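Local coordinates for protein ML032222a iGluR (Mnemiopsis leidyi, PDB 4YKI) that binds glycine in the ligand-binding domain of a ctenophore ionotropic glutamate receptor and so probably serves as a subunit of a glycine-activated ion channel, at residues 115-120 / 182-187; 125-130 / 156-161. All blocks are in the same frame, centred on the assembly; numbering follows the deposited sequence. Where two conformers were deposited one is given.

Interaction 1 of 2, residues 115-120 / 182-187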
loop_
_atom_site.group_PDB
_atom_site.type_symbol
_atom_site.label_atom_id
_atom_site.label_comp_id
_atom_site.label_asym_id
_atom_site.label_seq_id
_atom_site.Cartn_x
_atom_site.Cartn_y
_atom_site.Cartn_z
ATOM N N ALA B 115 -9.820 -17.334 -2.471
ATOM C CA ALA B 115 -10.511 -18.438 -3.116
ATOM C C ALA B 115 -11.889 -18.596 -2.522
ATOM O O ALA B 115 -12.068 -18.532 -1.308
ATOM C CB ALA B 115 -9.733 -19.735 -2.972
ATOM N N VAL B 116 -12.857 -18.808 -3.398
ATOM C CA VAL B 116 -14.242 -19.016 -2.995
ATOM C C VAL B 116 -14.792 -20.257 -3.680
ATOM O O VAL B 116 -14.294 -20.676 -4.709
ATOM C CB VAL B 116 -15.146 -17.784 -3.303
ATOM C CG1 VAL B 116 -14.677 -16.570 -2.518
ATOM C CG2 VAL B 116 -15.190 -17.488 -4.789
ATOM N N VAL B 117 -15.836 -20.809 -3.088
ATOM C CA VAL B 117 -16.372 -22.103 -3.476
ATOM C C VAL B 117 -17.902 -22.106 -3.408
ATOM O O VAL B 117 -18.505 -21.534 -2.492
ATOM C CB VAL B 117 -15.779 -23.251 -2.586
ATOM C CG1 VAL B 117 -16.143 -23.087 -1.129
ATOM C CG2 VAL B 117 -16.188 -24.627 -3.108
ATOM N N LYS B 118 -18.514 -22.784 -4.374
ATOM C CA LYS B 118 -19.926 -23.142 -4.293
ATOM C C LYS B 118 -20.053 -24.655 -4.296
ATOM O O LYS B 118 -19.467 -25.333 -5.133
ATOM C CB LYS B 118 -20.707 -22.532 -5.461
ATOM C CG LYS B 118 -22.160 -22.940 -5.496
ATOM C CD LYS B 118 -22.972 -22.143 -6.497
ATOM C CE LYS B 118 -24.347 -22.764 -6.651
ATOM N NZ LYS B 118 -25.230 -21.880 -7.438
ATOM N N GLY B 119 -20.770 -25.187 -3.320
ATOM C CA GLY B 119 -20.992 -26.618 -3.232
ATOM C C GLY B 119 -21.533 -27.024 -1.879
ATOM O O GLY B 119 -21.085 -26.542 -0.838
ATOM N N GLU B 120 -22.491 -27.944 -1.915
ATOM C CA GLU B 120 -22.949 -28.616 -0.715
ATOM C C GLU B 120 -22.025 -29.807 -0.414
ATOM O O GLU B 120 -21.250 -30.250 -1.281
ATOM C CB GLU B 120 -24.404 -29.077 -0.871
ATOM C CG GLU B 120 -25.374 -27.893 -1.072
ATOM C CD GLU B 120 -26.814 -28.290 -1.398
ATOM O OE1 GLU B 120 -27.109 -29.492 -1.436
ATOM O OE2 GLU B 120 -27.656 -27.383 -1.578
ATOM N N LEU B 182 -20.050 -26.608 -7.659
ATOM C CA LEU B 182 -18.927 -27.522 -7.531
ATOM C C LEU B 182 -17.645 -26.969 -8.160
ATOM O O LEU B 182 -16.934 -27.649 -8.907
ATOM C CB LEU B 182 -19.309 -28.909 -8.079
ATOM C CG LEU B 182 -20.408 -29.618 -7.273
ATOM C CD1 LEU B 182 -20.894 -30.850 -8.036
ATOM C CD2 LEU B 182 -19.920 -29.994 -5.901
ATOM N N PHE B 183 -17.352 -25.729 -7.795
ATOM C CA PHE B 183 -16.291 -24.982 -8.433
ATOM C C PHE B 183 -15.620 -24.077 -7.403
ATOM O O PHE B 183 -16.308 -23.506 -6.514
ATOM C CB PHE B 183 -16.852 -24.163 -9.601
ATOM C CG PHE B 183 -15.782 -23.610 -10.519
ATOM C CD1 PHE B 183 -15.169 -24.433 -11.440
ATOM C CD2 PHE B 183 -15.360 -22.286 -10.416
ATOM C CE1 PHE B 183 -14.178 -23.955 -12.265
ATOM C CE2 PHE B 183 -14.352 -21.799 -11.252
ATOM C CZ PHE B 183 -13.779 -22.621 -12.173
ATOM N N VAL B 184 -14.292 -23.980 -7.495
ATOM C CA VAL B 184 -13.514 -23.022 -6.727
ATOM C C VAL B 184 -12.905 -21.993 -7.704
ATOM O O VAL B 184 -12.165 -22.348 -8.642
ATOM C CB VAL B 184 -12.370 -23.698 -5.940
ATOM C CG1 VAL B 184 -11.514 -22.653 -5.212
ATOM C CG2 VAL B 184 -12.905 -24.705 -4.940
ATOM N N PHE B 185 -13.205 -20.726 -7.474
ATOM C CA PHE B 185 -12.647 -19.626 -8.245
ATOM C C PHE B 185 -11.635 -18.916 -7.364
ATOM O O PHE B 185 -11.940 -18.541 -6.237
ATOM C CB PHE B 185 -13.778 -18.690 -8.690
ATOM C CG PHE B 185 -13.323 -17.450 -9.438
ATOM C CD1 PHE B 185 -12.250 -17.474 -10.312
ATOM C CD2 PHE B 185 -14.001 -16.262 -9.266
ATOM C CE1 PHE B 185 -11.871 -16.303 -10.981
ATOM C CE2 PHE B 185 -13.613 -15.118 -9.936
ATOM C CZ PHE B 185 -12.542 -15.155 -10.777
ATOM N N ILE B 186 -10.420 -18.756 -7.884
ATOM C CA ILE B 186 -9.327 -18.121 -7.161
ATOM C C ILE B 186 -9.055 -16.779 -7.824
ATOM O O ILE B 186 -8.669 -16.745 -8.995
ATOM C CB ILE B 186 -8.043 -18.993 -7.218
ATOM C CG1 ILE B 186 -8.314 -20.407 -6.684
ATOM C CG2 ILE B 186 -6.889 -18.324 -6.448
ATOM C CD1 ILE B 186 -7.181 -21.411 -6.926
ATOM N N ASP B 187 -9.262 -15.697 -7.090
ATOM C CA ASP B 187 -9.110 -14.354 -7.652
ATOM C C ASP B 187 -8.688 -13.372 -6.554
ATOM O O ASP B 187 -7.848 -13.723 -5.727
ATOM C CB ASP B 187 -10.365 -13.906 -8.426
ATOM C CG ASP B 187 -10.050 -12.792 -9.415
ATOM O OD1 ASP B 187 -9.463 -13.103 -10.486
ATOM O OD2 ASP B 187 -10.336 -11.619 -9.093
#
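Val116 and Lys118 pair with Phe185 and Phe183 in an antiparallel strand contact, inside the mixed sheet of the lobe whose Arg144 and Glu188 line the glycine pocket. The axes of strands 115-118 and 183-187 approach to 4.7 Å, their directions 160° apart. Val116 and Phe185 bond in both directions: Val116 N to Phe185 O and Phe185 N to Val116 O are each 3.0 Å, the first the straighter at the hydrogen (168°). Lys118 N reaches Phe183 O at 3.2 Å, while the return bond from Phe183 N to Lys118 O is weak, 3.4 Å. Here Leu182 and Phe183 together face Lys118, a G1 beta bulge at the end of the pairing. Ala115, Val117, Val184 and Ile186 share one face. Val184 puts CG1 anti to its backbone N (chi1 176°), and that methyl lies 3.4 Å from Val116 O and also touches Ala115 CB; its other methyl, CG2, meets Val117 CG2 at 3.8 Å. An alanine at Val184 would probably open a gap beside Val117 and Ala115, losing both methyl contacts. On the other face, Phe183 and Phe185 turn their rings away from strand 115-118 to pack on helix 171-179 and strand 166-168. Val184 also bonds through its backbone to strand 137-141, so strand 183-188 is an inner strand of the alpha/beta lobe of a periplasmic-binding-protein-like, clamshell ligand-binding domain.

Interaction 2 of 2, residues 125-130 / 156-161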
loop_
_atom_site.group_PDB
_atom_site.type_symbol
_atom_site.label_atom_id
_atom_site.label_comp_id
_atom_site.label_asym_id
_atom_site.label_seq_id
_atom_site.Cartn_x
_atom_site.Cartn_y
_atom_site.Cartn_z
ATOM N N ASN B 125 -10.489 -26.556 2.756
ATOM C CA ASN B 125 -9.900 -25.623 3.719
ATOM C C ASN B 125 -8.753 -24.779 3.139
ATOM O O ASN B 125 -8.445 -23.699 3.649
ATOM C CB ASN B 125 -9.369 -26.401 4.935
ATOM C CG ASN B 125 -10.459 -27.180 5.663
ATOM O OD1 ASN B 125 -11.562 -26.677 5.885
ATOM N ND2 ASN B 125 -10.152 -28.416 6.032
ATOM N N GLN B 126 -8.103 -25.273 2.092
ATOM C CA GLN B 126 -6.958 -24.578 1.508
ATOM C C GLN B 126 -6.838 -25.035 0.064
ATOM O O GLN B 126 -7.072 -26.203 -0.232
ATOM C CB GLN B 126 -5.679 -24.884 2.300
ATOM C CG GLN B 126 -4.553 -23.823 2.179
ATOM C CD GLN B 126 -3.710 -23.962 0.924
ATOM O OE1 GLN B 126 -3.579 -25.048 0.359
ATOM N NE2 GLN B 126 -3.129 -22.852 0.483
ATOM N N VAL B 127 -6.493 -24.119 -0.839
ATOM C CA VAL B 127 -6.623 -24.405 -2.269
ATOM C C VAL B 127 -5.799 -25.593 -2.760
ATOM O O VAL B 127 -6.202 -26.254 -3.715
ATOM C CB VAL B 127 -6.322 -23.183 -3.170
ATOM C CG1 VAL B 127 -7.426 -22.122 -3.038
ATOM C CG2 VAL B 127 -4.943 -22.592 -2.890
ATOM N N LEU B 128 -4.656 -25.892 -2.148
ATOM C CA LEU B 128 -3.830 -26.983 -2.651
ATOM C C LEU B 128 -4.524 -28.328 -2.474
ATOM O O LEU B 128 -4.166 -29.296 -3.154
ATOM C CB LEU B 128 -2.438 -26.993 -2.016
ATOM C CG LEU B 128 -1.522 -25.818 -2.415
ATOM C CD1 LEU B 128 -0.156 -25.957 -1.742
ATOM C CD2 LEU B 128 -1.346 -25.665 -3.925
ATOM N N GLU B 129 -5.527 -28.385 -1.597
ATOM C CA GLU B 129 -6.335 -29.595 -1.457
ATOM C C GLU B 129 -7.035 -30.007 -2.751
ATOM O O GLU B 129 -7.389 -31.176 -2.929
ATOM C CB GLU B 129 -7.382 -29.402 -0.363
ATOM C CG GLU B 129 -6.747 -29.266 1.006
ATOM C CD GLU B 129 -7.720 -28.904 2.114
ATOM O OE1 GLU B 129 -8.941 -28.840 1.866
ATOM O OE2 GLU B 129 -7.234 -28.679 3.249
ATOM N N LEU B 130 -7.247 -29.057 -3.653
ATOM C CA LEU B 130 -7.881 -29.349 -4.924
ATOM C C LEU B 130 -7.130 -30.409 -5.740
ATOM O O LEU B 130 -7.742 -31.135 -6.527
ATOM C CB LEU B 130 -8.007 -28.061 -5.740
ATOM C CG LEU B 130 -9.077 -27.092 -5.239
ATOM C CD1 LEU B 130 -8.828 -25.710 -5.791
ATOM C CD2 LEU B 130 -10.475 -27.565 -5.586
ATOM N N SER B 156 5.754 -24.947 -6.525
ATOM C CA SER B 156 5.229 -25.252 -7.850
ATOM C C SER B 156 3.889 -25.993 -7.845
ATOM O O SER B 156 3.268 -26.151 -8.893
ATOM C CB SER B 156 6.274 -26.009 -8.664
ATOM O OG SER B 156 7.332 -25.125 -9.018
ATOM N N ARG B 157 3.418 -26.417 -6.678
ATOM C CA ARG B 157 2.070 -26.951 -6.589
ATOM C C ARG B 157 1.055 -25.870 -6.977
ATOM O O ARG B 157 -0.026 -26.189 -7.460
ATOM C CB ARG B 157 1.771 -27.500 -5.203
ATOM C CG ARG B 157 2.579 -28.751 -4.885
ATOM C CD ARG B 157 2.297 -29.243 -3.478
ATOM N NE ARG B 157 2.711 -28.260 -2.484
ATOM C CZ ARG B 157 2.487 -28.362 -1.179
ATOM N NH1 ARG B 157 1.862 -29.422 -0.683
ATOM N NH2 ARG B 157 2.896 -27.400 -0.370
ATOM N N TYR B 158 1.397 -24.593 -6.796
ATOM C CA TYR B 158 0.489 -23.535 -7.239
ATOM C C TYR B 158 0.464 -23.440 -8.772
ATOM O O TYR B 158 -0.570 -23.121 -9.361
ATOM C CB TYR B 158 0.814 -22.180 -6.575
ATOM C CG TYR B 158 0.415 -22.156 -5.115
ATOM C CD1 TYR B 158 -0.895 -21.902 -4.724
ATOM C CD2 TYR B 158 1.341 -22.446 -4.129
ATOM C CE1 TYR B 158 -1.258 -21.908 -3.395
ATOM C CE2 TYR B 158 0.992 -22.454 -2.802
ATOM C CZ TYR B 158 -0.315 -22.183 -2.437
ATOM O OH TYR B 158 -0.700 -22.202 -1.120
ATOM N N SER B 159 1.594 -23.673 -9.432
ATOM C CA SER B 159 1.586 -23.812 -10.883
ATOM C C SER B 159 0.703 -24.982 -11.329
ATOM O O SER B 159 0.027 -24.888 -12.350
ATOM C CB SER B 159 3.008 -24.003 -11.429
ATOM O OG SER B 159 3.716 -22.790 -11.502
ATOM N N ARG B 160 0.739 -26.086 -10.589
ATOM C CA ARG B 160 -0.151 -27.205 -10.888
ATOM C C ARG B 160 -1.603 -26.767 -10.865
ATOM O O ARG B 160 -2.393 -27.178 -11.716
ATOM C CB ARG B 160 0.012 -28.354 -9.904
ATOM C CG ARG B 160 1.251 -29.173 -10.063
ATOM C CD ARG B 160 1.180 -30.452 -9.231
ATOM N NE ARG B 160 0.021 -31.232 -9.635
ATOM C CZ ARG B 160 -0.510 -32.254 -8.974
ATOM N NH1 ARG B 160 0.030 -32.701 -7.841
ATOM N NH2 ARG B 160 -1.598 -32.825 -9.460
ATOM N N LEU B 161 -1.980 -25.956 -9.876
ATOM C CA LEU B 161 -3.362 -25.478 -9.813
ATOM C C LEU B 161 -3.747 -24.761 -11.089
ATOM O O LEU B 161 -4.846 -24.941 -11.602
ATOM C CB LEU B 161 -3.583 -24.512 -8.645
ATOM C CG LEU B 161 -3.748 -25.132 -7.270
ATOM C CD1 LEU B 161 -3.933 -24.028 -6.255
ATOM C CD2 LEU B 161 -4.926 -26.110 -7.190
#
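Leu128, on a 3-10 turn in the connection between strands 109-118 and 137-141, pushes its side chain against helix 157-164. Its CD2 sits over the centre of the Tyr158 ring, 3.8 Å from the centroid and 9° off the normal, a CH-pi contact. CD1 lies over one face of the Arg157 guanidinium, 3.6 Å from Arg157 CZ, while also touching Tyr158 CZ; the guanidinium is held from elsewhere by a salt bridge to Asp155. Gln126 NE2 donates to Tyr158 OH at 3.0 Å, the bond bent to 142° and the amide plane nearly perpendicular to the ring. Gln126 CG is anti to the backbone N (chi1 -156°), and the bend at chi2 brings CD near the hydroxyl. The same amide is gripped at its other end, where Leu128 N donates to Gln126 OE1 at 2.9 Å from above the carbonyl plane, which should limit its rotation. Leu161 spreads its methyls along the turn: CD1 meets Val127 CG2 at 3.8 Å, and CD2 meets Leu130 CB at 3.9 Å. On the sheet side of the turn, Val127 and Leu130 rest on strand 183-188; on the helix side Tyr158 packs against Leu150 of helix 145-152, and Leu161 O accepts a bond from Trp138 of strand 137-141.

Overall arrangement
After the strands and helices that come earlier, the chain runs into strand 109-118, then the 3-10 turn of 125-130. It goes on through strand 137-141 and helix 145-152 to helix 157-164, where interaction 2 closes the smaller loop. Only after strand 166-168 and helix 171-179 does it return as strand 183-188 to close interaction 1, so interaction 2 is nested inside interaction 1. Their centres lie about 13 Å apart and the two share a hydrophobic seam: Val127 CG1 comes close to Ala115 CB, at 3.3 Å, and Leu130 CD2 packs on Val184 CG2 at 3.8 Å. The turn lies between helix 157-164 and the paired strands, with Leu161 also reaching Ile186 directly.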